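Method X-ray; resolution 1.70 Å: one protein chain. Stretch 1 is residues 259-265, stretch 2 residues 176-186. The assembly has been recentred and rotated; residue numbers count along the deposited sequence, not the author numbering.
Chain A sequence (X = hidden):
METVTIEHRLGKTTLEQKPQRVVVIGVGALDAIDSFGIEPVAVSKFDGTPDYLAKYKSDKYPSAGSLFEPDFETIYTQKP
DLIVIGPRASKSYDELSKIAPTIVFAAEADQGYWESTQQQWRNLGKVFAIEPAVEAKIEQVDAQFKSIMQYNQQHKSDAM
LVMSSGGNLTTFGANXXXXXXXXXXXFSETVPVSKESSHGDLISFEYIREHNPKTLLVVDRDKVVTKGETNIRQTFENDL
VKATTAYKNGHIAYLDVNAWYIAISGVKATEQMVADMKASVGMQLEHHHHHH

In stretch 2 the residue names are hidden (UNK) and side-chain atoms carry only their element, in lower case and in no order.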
ATOM      1  N   ALA A 259      -2.058  -3.257   5.219  1.00 21.30           N
ATOM      2  CA  ALA A 259      -1.879  -1.819   5.115  1.00 18.67           C
ATOM      3  C   ALA A 259      -0.630  -1.452   4.315  1.00 20.00           C
ATOM      4  O   ALA A 259      -0.664  -0.513   3.527  1.00 21.44           O
ATOM      5  CB  ALA A 259      -1.818  -1.175   6.485  1.00 20.81           C
ATOM      6  N   TRP A 260       0.467  -2.176   4.546  1.00 20.13           N
ATOM      7  CA  TRP A 260       1.767  -1.806   3.958  1.00 19.35           C
ATOM      8  C   TRP A 260       2.044  -2.419   2.591  1.00 20.69           C
ATOM      9  O   TRP A 260       2.780  -1.844   1.785  1.00 21.53           O
ATOM     10  CB  TRP A 260       2.914  -2.190   4.903  1.00 22.64           C
ATOM     11  CG  TRP A 260       2.972  -1.381   6.174  1.00 20.95           C
ATOM     12  CD1 TRP A 260       2.210  -1.565   7.295  1.00 22.26           C
ATOM     13  CD2 TRP A 260       3.856  -0.288   6.469  1.00 22.12           C
ATOM     14  NE1 TRP A 260       2.548  -0.643   8.253  1.00 23.29           N
ATOM     15  CE2 TRP A 260       3.559   0.151   7.771  1.00 21.63           C
ATOM     16  CE3 TRP A 260       4.855   0.377   5.743  1.00 24.65           C
ATOM     17  CZ2 TRP A 260       4.230   1.216   8.378  1.00 23.60           C
ATOM     18  CZ3 TRP A 260       5.525   1.422   6.345  1.00 25.94           C
ATOM     19  CH2 TRP A 260       5.209   1.834   7.648  1.00 22.66           C
ATOM     20  N   TYR A 261       1.454  -3.580   2.332  1.00 20.18           N
ATOM     21  CA  TYR A 261       1.837  -4.370   1.172  1.00 21.36           C
ATOM     22  C   TYR A 261       0.694  -4.530   0.158  1.00 20.97           C
ATOM     23  O   TYR A 261       0.900  -4.442  -1.048  1.00 22.43           O
ATOM     24  CB  TYR A 261       2.355  -5.733   1.646  1.00 22.09           C
ATOM     25  CG  TYR A 261       2.814  -6.639   0.525  1.00 24.89           C
ATOM     26  CD1 TYR A 261       3.980  -6.368  -0.179  1.00 25.58           C
ATOM     27  CD2 TYR A 261       2.080  -7.764   0.180  1.00 25.58           C
ATOM     28  CE1 TYR A 261       4.402  -7.203  -1.215  1.00 27.72           C
ATOM     29  CE2 TYR A 261       2.494  -8.609  -0.850  1.00 28.90           C
ATOM     30  CZ  TYR A 261       3.651  -8.319  -1.536  1.00 29.99           C
ATOM     31  OH  TYR A 261       4.054  -9.157  -2.551  1.00 34.54           O
ATOM     32  N   ILE A 262      -0.515  -4.756   0.660  1.00 19.50           N
ATOM     33  CA  ILE A 262      -1.669  -5.024  -0.197  1.00 18.28           C
ATOM     34  C   ILE A 262      -2.441  -3.768  -0.598  1.00 20.54           C
ATOM     35  O   ILE A 262      -2.636  -3.499  -1.787  1.00 20.19           O
ATOM     36  CB  ILE A 262      -2.661  -6.015   0.471  1.00 19.91           C
ATOM     37  CG1 ILE A 262      -1.980  -7.368   0.754  1.00 24.04           C
ATOM     38  CG2 ILE A 262      -3.917  -6.186  -0.392  1.00 22.51           C
ATOM     39  CD1 ILE A 262      -1.578  -8.136  -0.481  1.00 23.86           C
ATOM     40  N   ALA A 263      -2.874  -2.996   0.392  1.00 18.83           N
ATOM     41  CA  ALA A 263      -3.837  -1.923   0.176  1.00 17.50           C
ATOM     42  C   ALA A 263      -3.100  -0.621  -0.058  1.00 18.30           C
ATOM     43  O   ALA A 263      -3.274   0.368   0.661  1.00 20.15           O
ATOM     44  CB  ALA A 263      -4.776  -1.800   1.389  1.00 19.47           C
ATOM     45  N   ILE A 264      -2.272  -0.630  -1.093  1.00 19.08           N
ATOM     46  CA  ILE A 264      -1.367   0.483  -1.357  1.00 18.27           C
ATOM     47  C   ILE A 264      -2.102   1.813  -1.509  1.00 17.58           C
ATOM     48  O   ILE A 264      -3.013   1.953  -2.326  1.00 18.22           O
ATOM     49  CB  ILE A 264      -0.547   0.188  -2.612  1.00 19.14           C
ATOM     50  CG1 ILE A 264       0.359  -1.027  -2.370  1.00 20.86           C
ATOM     51  CG2 ILE A 264       0.247   1.420  -3.030  1.00 22.72           C
ATOM     52  CD1 ILE A 264       0.927  -1.633  -3.654  1.00 21.76           C
ATOM     53  N   SER A 265      -1.685   2.789  -0.708  1.00 18.03           N
ATOM     54  CA  SER A 265      -2.244   4.134  -0.733  1.00 18.17           C
ATOM     55  C   SER A 265      -3.698   4.225  -0.250  1.00 18.84           C
ATOM     56  O   SER A 265      -4.358   5.243  -0.438  1.00 19.56           O
ATOM     57  CB  SER A 265      -2.066   4.791  -2.110  1.00 21.61           C
ATOM     58  OG  SER A 265      -0.686   5.026  -2.385  1.00 19.96           O
ATOM     59  N   UNK A 176      12.062   2.162  -2.621  1.00 25.63           N
ATOM     60  CA  UNK A 176      11.301   0.951  -2.838  1.00 28.69           C
ATOM     61  C   UNK A 176       9.833   1.216  -2.536  1.00 25.28           C
ATOM     62  O   UNK A 176       9.442   2.334  -2.169  1.00 23.13           O
ATOM     63  o   UNK A 176      11.334   0.107  -0.573  1.00 24.53           O
ATOM     64  c   UNK A 176      11.797  -0.144  -1.894  1.00 26.38           C
ATOM     65  N   UNK A 177       9.024   0.174  -2.672  1.00 22.45           N
ATOM     66  CA  UNK A 177       7.617   0.275  -2.340  1.00 24.71           C
ATOM     67  C   UNK A 177       7.434   0.660  -0.872  1.00 23.55           C
ATOM     68  O   UNK A 177       6.363   1.113  -0.488  1.00 23.98           O
ATOM     69  c   UNK A 177       7.478  -2.227  -1.824  1.00 21.94           C
ATOM     70  n   UNK A 177       5.326  -5.092  -4.106  1.00 27.60           N
ATOM     71  c   UNK A 177       6.971  -3.547  -2.399  1.00 24.09           C
ATOM     72  n   UNK A 177       3.449  -4.423  -2.954  1.00 27.48           N
ATOM     73  c   UNK A 177       4.765  -4.387  -3.121  1.00 26.78           C
ATOM     74  c   UNK A 177       6.916  -1.051  -2.620  1.00 25.10           C
ATOM     75  n   UNK A 177       5.516  -3.648  -2.311  1.00 23.37           N
ATOM     76  N   UNK A 178       8.468   0.465  -0.055  1.00 20.59           N
ATOM     77  CA  UNK A 178       8.384   0.840   1.365  1.00 22.69           C
ATOM     78  C   UNK A 178       9.121   2.149   1.649  1.00 23.23           C
ATOM     79  O   UNK A 178       9.632   2.360   2.746  1.00 24.16           O
ATOM     80  c   UNK A 178       6.148  -2.895   2.326  1.00 26.39           C
ATOM     81  c   UNK A 178       6.840  -1.700   2.512  1.00 25.30           C
ATOM     82  c   UNK A 178       8.156  -1.576   2.093  1.00 23.81           C
ATOM     83  c   UNK A 178       8.763  -2.665   1.480  1.00 23.18           C
ATOM     84  c   UNK A 178       8.084  -3.864   1.306  1.00 26.67           C
ATOM     85  c   UNK A 178       6.775  -3.980   1.732  1.00 27.55           C
ATOM     86  c   UNK A 178       8.892  -0.287   2.273  1.00 24.44           C
ATOM     87  N   UNK A 179       9.159   3.025   0.650  1.00 24.69           N
ATOM     88  CA  UNK A 179       9.812   4.328   0.792  1.00 26.24           C
ATOM     89  C   UNK A 179       9.318   5.112   2.018  1.00 24.61           C
ATOM     90  O   UNK A 179      10.077   5.869   2.622  1.00 25.40           O
ATOM     91  o   UNK A 179       8.282   5.564  -0.670  1.00 23.23           O
ATOM     92  c   UNK A 179       9.629   5.162  -0.479  1.00 22.99           C
ATOM     93  N   UNK A 180       8.054   4.912   2.389  1.00 21.53           N
ATOM     94  CA  UNK A 180       7.451   5.618   3.525  1.00 23.41           C
ATOM     95  C   UNK A 180       8.319   5.570   4.780  1.00 26.54           C
ATOM     96  O   UNK A 180       8.456   6.572   5.495  1.00 25.49           O
ATOM     97  c   UNK A 180       6.090   5.009   3.839  1.00 24.96           C
ATOM     98  o   UNK A 180       6.250   3.621   4.055  1.00 24.09           O
ATOM     99  N   UNK A 181       8.894   4.402   5.048  1.00 21.89           N
ATOM    100  CA  UNK A 181       9.706   4.188   6.239  1.00 22.57           C
ATOM    101  C   UNK A 181      10.821   5.229   6.354  1.00 24.80           C
ATOM    102  O   UNK A 181      11.096   5.738   7.444  1.00 24.70           O
ATOM    103  c   UNK A 181      10.336   2.781   6.245  1.00 22.34           C
ATOM    104  c   UNK A 181       9.238   1.701   6.307  1.00 21.24           C
ATOM    105  c   UNK A 181      11.285   2.623   7.424  1.00 24.58           C
ATOM    106  N   UNK A 182      11.445   5.538   5.224  1.00 25.20           N
ATOM    107  CA  UNK A 182      12.647   6.367   5.209  1.00 27.88           C
ATOM    108  C   UNK A 182      12.357   7.812   4.823  1.00 30.82           C
ATOM    109  O   UNK A 182      12.857   8.746   5.456  1.00 33.49           O
ATOM    110  c   UNK A 182      14.428   1.717   5.569  1.00 27.92           C
ATOM    111  c   UNK A 182      13.969   4.315   4.694  1.00 28.15           C
ATOM    112  c   UNK A 182      13.691   1.927   4.421  1.00 26.65           C
ATOM    113  c   UNK A 182      13.459   3.228   3.985  1.00 26.14           C
ATOM    114  c   UNK A 182      13.684   5.734   4.272  1.00 26.77           C
ATOM    115  o   UNK A 182      14.687   0.444   6.028  1.00 31.44           O
ATOM    116  c   UNK A 182      14.687   4.063   5.850  1.00 24.89           C
ATOM    117  c   UNK A 182      14.926   2.786   6.283  1.00 28.54           C
ATOM    118  N   UNK A 183      11.545   7.993   3.789  1.00 27.89           N
ATOM    119  CA  UNK A 183      11.283   9.320   3.240  1.00 29.15           C
ATOM    120  C   UNK A 183      10.208  10.094   4.001  1.00 30.29           C
ATOM    121  O   UNK A 183      10.232  11.328   4.044  1.00 32.03           O
ATOM    122  c   UNK A 183      11.789   8.837  -0.588  1.00 33.40           C
ATOM    123  c   UNK A 183      12.870   8.141  -1.409  1.00 32.24           C
ATOM    124  c   UNK A 183      12.008   8.592   0.900  1.00 28.52           C
ATOM    125  c   UNK A 183      10.925   9.231   1.754  1.00 32.49           C
ATOM    126  n   UNK A 183      12.760   8.456  -2.862  1.00 36.73           N
ATOM    127  N   UNK A 184       9.266   9.375   4.594  1.00 27.20           N
ATOM    128  CA  UNK A 184       8.137  10.015   5.266  1.00 30.05           C
ATOM    129  C   UNK A 184       8.177   9.885   6.770  1.00 30.52           C
ATOM    130  O   UNK A 184       7.831  10.818   7.468  1.00 33.29           O
ATOM    131  c   UNK A 184       6.813   9.462   4.742  1.00 27.38           C
ATOM    132  c   UNK A 184       6.674   9.629   3.249  1.00 29.20           C
ATOM    133  o   UNK A 184       6.243   8.669   2.581  1.00 31.25           O
ATOM    134  o   UNK A 184       7.010  10.715   2.733  1.00 33.23           O
ATOM    135  N   UNK A 185       8.590   8.727   7.266  1.00 27.09           N
ATOM    136  CA  UNK A 185       8.562   8.471   8.696  1.00 28.84           C
ATOM    137  C   UNK A 185       9.892   8.807   9.369  1.00 28.13           C
ATOM    138  O   UNK A 185       9.994   8.792  10.598  1.00 34.44           O
ATOM    139  c   UNK A 185       6.706   6.740   8.696  1.00 27.86           C
ATOM    140  c   UNK A 185       8.162   7.021   8.955  1.00 27.99           C
ATOM    141  c   UNK A 185       3.996   6.213   8.221  1.00 27.27           C
ATOM    142  c   UNK A 185       6.321   5.703   7.859  1.00 25.25           C
ATOM    143  c   UNK A 185       5.720   7.523   9.277  1.00 27.13           C
ATOM    144  c   UNK A 185       4.375   7.266   9.052  1.00 29.72           C
ATOM    145  c   UNK A 185       4.970   5.440   7.621  1.00 28.63           C
ATOM    146  N   UNK A 186      10.907   9.074   8.552  1.00 30.43           N
ATOM    147  CA  UNK A 186      12.150   9.650   9.037  1.00 35.68           C
ATOM    148  C   UNK A 186      13.225   8.717   9.560  1.00 38.87           C
ATOM    149  O   UNK A 186      14.168   9.168  10.217  1.00 37.63           O
TER
HETATM  150  O   HOH W   1       3.768  -1.986  -0.835  1.00 25.58           O

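Position 176 carries one carbon and then one oxygen, out of reach of stretch 1: Ser176. Its OG accepts a hydrogen bond from the backbone N of residue 178 (2.9 Å), while its O receives N of residue 179 (2.9 Å), closing a type I turn. A short hydroxyl side chain suits such a turn because it can fold back onto nearby amides.

At 177, three carbons lead to a nitrogen and then to a carbon bearing two more nitrogens. One terminal nitrogen makes a weak hydrogen bond to Tyr261 O (3.2 Å, 126°), and Tyr261 CE1 lies over one face of the group, 3.4 Å from that same nitrogen. This is a guanidinium: Arg177. A flat, multiply donating cation can serve both carbonyl and ring; its NE also donates to a water (NE to water O 2.8 Å), which in turn donates to Trp260 O (water O to O 2.8 Å).

Position 178 has one carbon and a six-carbon ring without oxygen. One ring carbon lies 3.6 Å from Trp260 O and 4.2 Å from Trp260 CB, and the carbon at the ring's tip lies 4.1 Å from Tyr261 CD1: Phe178. The apolar ring fills space beside both aromatic residues.

Position 179, again one carbon and one oxygen, does not touch stretch 1: Ser179, its hydroxyl satisfied elsewhere in the structure. Position 180 has the same two atoms but points toward stretch 1, its oxygen 3.3 Å from Trp260 CZ3: Ser180. Its small side chain fits beside the indole.

At 181, one carbon carries two more, and one of these ends packs 3.7 Å from Trp260 CZ3: Val181, a compact apolar contact.

Position 182 has one carbon, then a six-carbon ring bearing an oxygen, Tyr182; 183 has four carbons in a row ending in nitrogen, Lys183; 184 has two carbons, the second with two oxygens, Asp184. None touches stretch 1. Lys183 is partly exposed, and its long chain carries NZ to a hydrogen bond with a residue just outside the stretches, whereas the polar ends of Tyr182 and Asp184 find partners elsewhere in the structure.

Position 185 has one carbon and an oxygen-free six-carbon ring, one carbon of which meets Trp260 CH2 at 3.6 Å, rim to rim, with planes at 48°: Phe185. A flat apolar ring with no polar group to satisfy suits this buried site. Position 186 lacks side-chain atoms: Gly186, whose positive phi (86°) after the helix favours glycine.

The contact centres on Trp260, whose indole reaches Ser180, Val181 and Phe185, while Phe178 packs near its backbone and CB. Beside this largely apolar cluster, Arg177 ties the stretches together through Tyr261 O and the water bridge to Trp260 O, with Ile264 CD1 3.8 Å from its NH2.

Stretch 2 (176-186) SRFSSVYKDFG
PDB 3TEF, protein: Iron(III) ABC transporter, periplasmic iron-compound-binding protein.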